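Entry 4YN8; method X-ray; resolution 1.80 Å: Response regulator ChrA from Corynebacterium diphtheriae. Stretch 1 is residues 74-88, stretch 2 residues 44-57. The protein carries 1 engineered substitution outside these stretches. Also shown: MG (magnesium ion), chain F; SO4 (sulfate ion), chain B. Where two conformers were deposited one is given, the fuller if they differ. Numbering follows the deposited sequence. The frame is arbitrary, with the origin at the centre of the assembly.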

# COMPACT_ATOMS: atom_id res chain seq x y z
N GLY A 74 13.27 17.74 5.71
CA GLY A 74 14.51 17.06 5.20
C GLY A 74 14.41 17.20 3.73
O GLY A 74 13.54 17.91 3.22
N PRO A 75 15.27 16.50 3.00
CA PRO A 75 15.14 16.66 1.55
C PRO A 75 13.89 15.99 1.02
O PRO A 75 13.32 15.17 1.71
CB PRO A 75 16.38 15.99 0.98
CG PRO A 75 16.91 15.14 2.07
CD PRO A 75 16.40 15.64 3.40
N PRO A 76 13.45 16.39 -0.16
CA PRO A 76 12.28 15.77 -0.77
C PRO A 76 12.61 14.36 -1.20
O PRO A 76 13.77 14.02 -1.45
CB PRO A 76 12.02 16.66 -1.98
CG PRO A 76 13.32 17.19 -2.38
CD PRO A 76 14.03 17.42 -1.04
N VAL A 77 11.57 13.53 -1.27
CA VAL A 77 11.67 12.08 -1.48
C VAL A 77 10.94 11.66 -2.75
O VAL A 77 9.82 12.14 -3.01
CB VAL A 77 11.05 11.33 -0.32
CG1 VAL A 77 11.02 9.81 -0.53
CG2 VAL A 77 11.76 11.73 0.97
N LEU A 78 11.61 10.85 -3.56
CA LEU A 78 11.00 10.16 -4.67
C LEU A 78 10.88 8.70 -4.28
O LEU A 78 11.91 8.03 -4.04
CB LEU A 78 11.84 10.34 -5.96
CG LEU A 78 11.51 9.43 -7.13
CD1 LEU A 78 10.07 9.80 -7.56
CD2 LEU A 78 12.53 9.70 -8.23
N ILE A 79 9.65 8.16 -4.21
CA ILE A 79 9.42 6.76 -3.90
C ILE A 79 9.31 5.98 -5.20
O ILE A 79 8.56 6.37 -6.12
CB ILE A 79 8.12 6.56 -3.09
CG1 ILE A 79 8.32 7.11 -1.70
CG2 ILE A 79 7.70 5.10 -3.05
CD1 ILE A 79 7.04 7.09 -0.84
N LEU A 80 10.08 4.90 -5.25
CA LEU A 80 10.07 3.94 -6.37
C LEU A 80 9.44 2.65 -5.95
O LEU A 80 9.70 2.11 -4.87
CB LEU A 80 11.44 3.68 -6.89
CG LEU A 80 12.28 4.88 -7.36
CD1 LEU A 80 13.65 4.47 -7.88
CD2 LEU A 80 11.58 5.74 -8.37
N THR A 81 8.60 2.11 -6.83
CA THR A 81 8.03 0.82 -6.52
C THR A 81 7.80 0.04 -7.81
O THR A 81 8.31 0.43 -8.85
CB THR A 81 6.78 0.99 -5.66
OG1 THR A 81 6.41 -0.25 -5.02
CG2 THR A 81 5.63 1.61 -6.41
N THR A 82 7.14 -1.11 -7.70
CA THR A 82 6.77 -1.91 -8.88
C THR A 82 5.23 -2.03 -8.95
O THR A 82 4.51 -1.96 -7.96
CB THR A 82 7.41 -3.31 -8.86
OG1 THR A 82 6.93 -4.09 -7.76
CG2 THR A 82 8.92 -3.22 -8.70
N TYR A 83 4.75 -2.21 -10.14
CA TYR A 83 3.29 -2.20 -10.36
C TYR A 83 2.59 -3.32 -9.61
O TYR A 83 1.41 -3.18 -9.27
CB TYR A 83 2.99 -2.21 -11.85
CG TYR A 83 3.11 -3.57 -12.50
CD1 TYR A 83 4.34 -4.01 -13.00
CD2 TYR A 83 2.01 -4.42 -12.59
CE1 TYR A 83 4.45 -5.25 -13.59
CE2 TYR A 83 2.13 -5.67 -13.20
CZ TYR A 83 3.36 -6.08 -13.68
OH TYR A 83 3.47 -7.33 -14.31
N ASP A 84 3.31 -4.40 -9.37
CA ASP A 84 2.79 -5.58 -8.71
C ASP A 84 3.38 -5.79 -7.35
O ASP A 84 3.44 -6.91 -6.81
CB ASP A 84 3.01 -6.85 -9.56
CG ASP A 84 4.48 -7.14 -9.85
OD1 ASP A 84 5.40 -6.26 -9.61
OD2 ASP A 84 4.69 -8.26 -10.36
N THR A 85 3.79 -4.68 -6.69
CA THR A 85 4.46 -4.81 -5.45
C THR A 85 3.57 -5.45 -4.38
O THR A 85 2.34 -5.26 -4.37
CB THR A 85 4.94 -3.43 -4.88
OG1 THR A 85 5.73 -3.65 -3.69
CG2 THR A 85 3.76 -2.48 -4.69
N GLU A 86 4.19 -6.20 -3.51
CA GLU A 86 3.49 -6.71 -2.35
C GLU A 86 3.51 -5.73 -1.17
O GLU A 86 2.80 -5.95 -0.19
CB GLU A 86 4.05 -8.03 -1.92
CG GLU A 86 3.60 -9.11 -2.89
CD GLU A 86 4.09 -10.50 -2.53
OE1 GLU A 86 5.04 -10.66 -1.73
OE2 GLU A 86 3.52 -11.44 -3.10
N ALA A 87 4.25 -4.64 -1.29
CA ALA A 87 4.29 -3.61 -0.25
C ALA A 87 2.96 -2.87 -0.09
O ALA A 87 2.08 -2.97 -0.95
CB ALA A 87 5.35 -2.60 -0.57
N ASP A 88 2.88 -2.05 0.95
CA ASP A 88 1.68 -1.29 1.23
C ASP A 88 1.68 -0.02 0.42
O ASP A 88 2.08 1.08 0.90
CB ASP A 88 1.56 -0.96 2.71
CG ASP A 88 0.17 -0.53 3.11
OD1 ASP A 88 -0.66 -0.13 2.26
OD2 ASP A 88 -0.07 -0.58 4.32
MG MG F . 13.92 -3.09 -2.73
S SO4 B . 8.99 -1.95 -3.43
O1 SO4 B . 9.40 -2.31 -4.80
O2 SO4 B . 7.85 -2.77 -3.04
O3 SO4 B . 10.00 -2.10 -2.36
O4 SO4 B . 8.57 -0.47 -3.39
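Stretch 2, residues 44-57: NTKGIDVVVTDIQM

Stretch 2 enters through a type II turn from T45 to I48, closed by the bond from I48 N to T45 O (3.0 Å), with G47 at phi/psi angles of 82/6 that call for glycine. It then straightens into an extended strand from V50 to about T53 that runs alongside strand 77-81 in the same direction, the axes approaching to 4.7 Å and crossing at -15°. The small angle lets the two backbones keep step, V51 beside V77, V52 beside L78 and T53 beside I79, with CA atoms 4.8, 4.8 and 5.0 Å apart.

Four backbone hydrogen bonds fix this parallel register. V51 N donates to P76 O (3.1 Å), L78 N to V51 O (2.8 Å), T53 N to L78 O (2.9 Å) and L80 N to T53 O (2.8 Å). V51 and T53 thus turn both their N and O toward stretch 1, whereas V52 brings its CA to 3.3 Å from L78 O, a CA-H...O contact.

Side chains alternate between the two faces of the sheet. On one, V51 and T53 lie with V77 and I79: T53 CG2 packs 3.7 Å from V77 CG1 and 4.1 Å from I79 CG1, so that its methyl bridges two neighbours on the adjacent strand. On the other, V52 meets L78 and the end of L80, where V52 CG1 is 3.4 Å from L80 CD1.

At the N-terminal end, P75 is the bump. Its ring fits a hollow lined by T45, I48, D49 and V51, with P75 CD 3.6 Å from T45 CB, P75 CB 3.6 Å from I48 O, and P75 CG 3.9 Å from V51 CG2. P76 follows, its CD 3.4 Å from D49 O.

Past the strand the roles reverse, and I55 of stretch 2 projects into a pocket of stretch 1. Its CG1 lies 3.8 Å from I79 CG2, its CD1 3.4 Å from T81 OG1 and its CG2 3.6 Å from A87 CB. I55 buries more area against stretch 1 than any other residue of stretch 2. The small side chain of A87 also touches Q56, CB to CG 3.2 Å.

Between these diverging ends a sulfate, probably from the crystallisation liquor, fills the remaining gap. I55 N (3.1 Å to O4) and Q56 N (3.1 Å to O3) hold it from stretch 2, T81 OG1 (2.7 Å to O4) and T85 OG1 (a very short 2.4 Å to O2) from stretch 1. Nearby, D54 OD1 binds the magnesium ion at 2.3 Å.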

# COMPACT_ATOMS: atom_id res chain seq x y z
N ASN A 44 21.81 10.33 7.54
CA ASN A 44 22.36 11.68 7.54
C ASN A 44 22.13 12.29 6.18
O ASN A 44 22.62 11.78 5.20
CB ASN A 44 23.86 11.62 7.84
CG ASN A 44 24.45 12.97 8.00
OD1 ASN A 44 24.16 13.83 7.21
ND2 ASN A 44 25.32 13.17 9.01
N THR A 45 21.31 13.36 6.11
CA THR A 45 20.94 13.94 4.82
C THR A 45 21.74 15.19 4.48
O THR A 45 21.43 15.95 3.56
CB THR A 45 19.42 14.32 4.79
OG1 THR A 45 19.17 15.26 5.82
CG2 THR A 45 18.58 13.08 5.04
N LYS A 46 22.83 15.43 5.20
CA LYS A 46 23.63 16.62 4.87
C LYS A 46 24.27 16.43 3.52
O LYS A 46 24.92 15.41 3.24
CB LYS A 46 24.72 16.83 5.93
CG LYS A 46 25.67 17.96 5.61
CD LYS A 46 26.57 18.18 6.82
CE LYS A 46 27.40 19.44 6.68
NZ LYS A 46 27.85 19.87 8.03
N GLY A 47 24.08 17.40 2.65
CA GLY A 47 24.60 17.29 1.30
C GLY A 47 23.74 16.48 0.32
O GLY A 47 24.18 16.19 -0.78
N ILE A 48 22.56 16.07 0.76
CA ILE A 48 21.64 15.27 -0.07
C ILE A 48 20.54 16.13 -0.59
O ILE A 48 19.79 16.72 0.20
CB ILE A 48 21.02 14.14 0.73
CG1 ILE A 48 22.09 13.25 1.39
CG2 ILE A 48 20.01 13.32 -0.12
CD1 ILE A 48 23.10 12.63 0.48
N ASP A 49 20.43 16.21 -1.91
CA ASP A 49 19.40 17.05 -2.56
C ASP A 49 18.04 16.31 -2.71
O ASP A 49 16.99 16.92 -2.54
CB ASP A 49 19.87 17.45 -3.93
CG ASP A 49 21.03 18.44 -3.92
OD1 ASP A 49 21.01 19.34 -3.04
OD2 ASP A 49 21.94 18.32 -4.77
N VAL A 50 18.12 15.01 -2.99
CA VAL A 50 16.93 14.18 -3.22
C VAL A 50 17.21 12.80 -2.61
O VAL A 50 18.28 12.25 -2.83
CB VAL A 50 16.67 14.03 -4.74
CG1 VAL A 50 15.53 13.08 -4.95
CG2 VAL A 50 16.33 15.40 -5.41
N VAL A 51 16.24 12.27 -1.88
CA VAL A 51 16.27 10.89 -1.47
C VAL A 51 15.39 10.06 -2.40
O VAL A 51 14.19 10.40 -2.59
CB VAL A 51 15.80 10.72 -0.01
CG1 VAL A 51 15.65 9.26 0.34
CG2 VAL A 51 16.73 11.41 0.97
N VAL A 52 15.98 9.03 -2.97
CA VAL A 52 15.25 8.11 -3.84
C VAL A 52 15.16 6.79 -3.08
O VAL A 52 16.18 6.17 -2.78
CB VAL A 52 15.96 7.94 -5.19
CG1 VAL A 52 15.26 6.91 -6.07
CG2 VAL A 52 16.07 9.29 -5.90
N THR A 53 13.94 6.35 -2.77
CA THR A 53 13.77 5.19 -1.88
C THR A 53 12.69 4.23 -2.38
O THR A 53 11.79 4.65 -3.03
CB THR A 53 13.41 5.62 -0.43
OG1 THR A 53 13.45 4.45 0.46
CG2 THR A 53 12.08 6.25 -0.30
N ASP A 54 12.99 2.95 -2.12
CA ASP A 54 12.13 1.76 -2.06
C ASP A 54 11.06 1.87 -0.97
O ASP A 54 11.21 2.65 -0.03
CB ASP A 54 13.16 0.66 -1.53
CG ASP A 54 12.82 -0.69 -1.87
OD1 ASP A 54 12.87 -1.09 -3.08
OD2 ASP A 54 12.60 -1.44 -0.90
N ILE A 55 10.01 1.02 -1.02
CA ILE A 55 9.08 0.92 0.08
C ILE A 55 9.48 -0.18 1.08
O ILE A 55 9.71 0.09 2.27
CB ILE A 55 7.62 0.65 -0.40
CG1 ILE A 55 7.19 1.66 -1.43
CG2 ILE A 55 6.71 0.50 0.79
CD1 ILE A 55 5.85 1.33 -2.06
N GLN A 56 9.62 -1.42 0.60
CA GLN A 56 9.82 -2.62 1.43
C GLN A 56 11.22 -2.77 1.96
O GLN A 56 12.05 -3.24 1.25
CB GLN A 56 9.59 -3.86 0.54
CG GLN A 56 8.25 -3.88 -0.11
CD GLN A 56 7.97 -5.22 -0.76
OE1 GLN A 56 8.08 -5.40 -1.99
NE2 GLN A 56 7.66 -6.19 0.09
N MET A 57 11.49 -2.37 3.20
CA MET A 57 12.83 -2.55 3.78
C MET A 57 12.67 -2.85 5.26
O MET A 57 11.83 -2.25 5.93
CB MET A 57 13.66 -1.25 3.69
CG MET A 57 13.77 -0.75 2.28
SD MET A 57 14.70 0.75 1.98
CE MET A 57 13.67 1.92 2.82
O HOH W 1 12.03 -3.74 -2.75
O HOH W 2 6.88 -7.06 -4.11
O HOH W 3 13.99 -2.29 -0.69
O HOH W 4 14.50 -3.36 -4.69